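Local coordinates for protein congerin-1 (Conger myriaster, PDB 1C1L) that binds beta-galactosides such as lactose as a homodimeric galectin, although its physiological role is not yet known, at residues V35-S38 with M39-S43. Numbering follows the deposited sequence.
Sequences VGES and MNSLS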
loop_
_atom_site.group_PDB
_atom_site.type_symbol
_atom_site.label_atom_id
_atom_site.label_comp_id
_atom_site.label_asym_id
_atom_site.label_seq_id
_atom_site.Cartn_x
_atom_site.Cartn_y
_atom_site.Cartn_z
ATOM N N VAL A 35 5.901 -11.704 3.287
ATOM C CA VAL A 35 4.449 -11.791 3.140
ATOM C C VAL A 35 3.937 -13.034 3.851
ATOM O O VAL A 35 4.559 -14.116 3.859
ATOM C CB VAL A 35 3.943 -11.879 1.654
ATOM C CG1 VAL A 35 4.119 -10.521 1.011
ATOM C CG2 VAL A 35 4.680 -12.940 0.850
ATOM N N GLY A 36 2.787 -12.877 4.487
ATOM C CA GLY A 36 2.191 -13.980 5.190
ATOM C C GLY A 36 1.001 -13.502 5.979
ATOM O O GLY A 36 0.269 -12.603 5.554
ATOM N N GLU A 37 0.830 -14.091 7.151
ATOM C CA GLU A 37 -0.274 -13.734 8.025
ATOM C C GLU A 37 0.144 -12.710 9.076
ATOM O O GLU A 37 -0.664 -11.920 9.561
ATOM C CB GLU A 37 -0.787 -14.951 8.739
ATOM C CG GLU A 37 -1.301 -16.191 7.989
ATOM C CD GLU A 37 -1.791 -17.249 8.971
ATOM O OE1 GLU A 37 -1.233 -17.379 10.060
ATOM O OE2 GLU A 37 -2.744 -17.953 8.657
ATOM N N SER A 38 1.412 -12.693 9.452
ATOM C CA SER A 38 1.917 -11.807 10.487
ATOM C C SER A 38 3.429 -11.910 10.421
ATOM O O SER A 38 3.944 -12.794 9.734
ATOM C CB SER A 38 1.426 -12.264 11.874
ATOM O OG SER A 38 1.903 -13.541 12.320
ATOM N N MET A 39 4.143 -11.108 11.210
ATOM C CA MET A 39 5.594 -11.164 11.304
ATOM C C MET A 39 6.050 -12.561 11.739
ATOM O O MET A 39 7.150 -13.022 11.429
ATOM C CB MET A 39 6.116 -10.159 12.338
ATOM C CG MET A 39 5.807 -8.692 12.115
ATOM S SD MET A 39 6.335 -7.630 13.474
ATOM C CE MET A 39 8.022 -7.404 13.027
ATOM N N ASN A 40 5.235 -13.273 12.516
ATOM C CA ASN A 40 5.592 -14.609 12.966
ATOM C C ASN A 40 5.212 -15.757 12.071
ATOM O O ASN A 40 5.726 -16.859 12.234
ATOM C CB ASN A 40 5.000 -14.880 14.332
ATOM C CG ASN A 40 6.005 -14.573 15.415
ATOM O OD1 ASN A 40 6.297 -15.394 16.277
ATOM N ND2 ASN A 40 6.632 -13.402 15.416
ATOM N N SER A 41 4.327 -15.511 11.112
ATOM C CA SER A 41 3.839 -16.591 10.298
ATOM C C SER A 41 3.928 -16.053 8.878
ATOM O O SER A 41 3.084 -15.289 8.375
ATOM C CB SER A 41 2.428 -16.886 10.777
ATOM O OG SER A 41 1.996 -18.111 10.239
ATOM N N LEU A 42 5.021 -16.440 8.227
ATOM C CA LEU A 42 5.349 -15.928 6.917
ATOM C C LEU A 42 5.388 -17.013 5.860
ATOM O O LEU A 42 6.072 -18.031 6.060
ATOM C CB LEU A 42 6.712 -15.244 6.972
ATOM C CG LEU A 42 6.860 -14.045 7.896
ATOM C CD1 LEU A 42 8.310 -13.621 7.930
ATOM C CD2 LEU A 42 5.970 -12.913 7.409
ATOM N N SER A 43 4.655 -16.845 4.749
ATOM C CA SER A 43 4.760 -17.770 3.629
ATOM C C SER A 43 6.014 -17.483 2.803
ATOM O O SER A 43 6.572 -18.404 2.201
ATOM C CB SER A 43 3.532 -17.666 2.728
ATOM O OG SER A 43 2.434 -18.309 3.346
#
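Glu37 and Ser38 both turn their backbone N-H groups onto one carbonyl, that of Ser41, and so make a classic beta bulge beside a tight hairpin turn. Glu37 N lies 2.8 Å from Ser41 O and almost in line with the C=O bond, whereas Ser38 N, at 3.3 Å from Ser41 O, comes in tilted from the carbonyl plane; two donors thus grip a single oxygen. Gly36 CA adds a CA-H...O contact, 3.6 Å from Ser41 O. It also lies 4.1 Å from Leu42 CA in a non-hydrogen-bonded antiparallel pair, the two backbones running close together. The type I turn from Ser38 to Ser41 is closed by Ser41 N, 3.1 Å from Ser38 O and well above the plane of that carbonyl. With chi1 at 65°, Ser38 OG is directed forward to the amides of the turn, where Asn40 N gives it a weak hydrogen bond of 3.3 Å. Leu42 CD2 presses on Ser38 O at 3.1 Å, a tight van der Waals contact. Glu37, extended beyond CG, brings OE1 to 3.3 Å from Ser41 OG, a weak contact at most, while OE2 forms a salt bridge with Lys117. Farther along, Ser43 N bonds weakly to Val35 O. The hairpin joins strands 30-35 and 41-52 in the galactose-binding sheet of the galectin sandwich, flanked by strand 122-127, where Phe122 meets Met39, and strand 55-64, whose Thr64 pairs with Leu42.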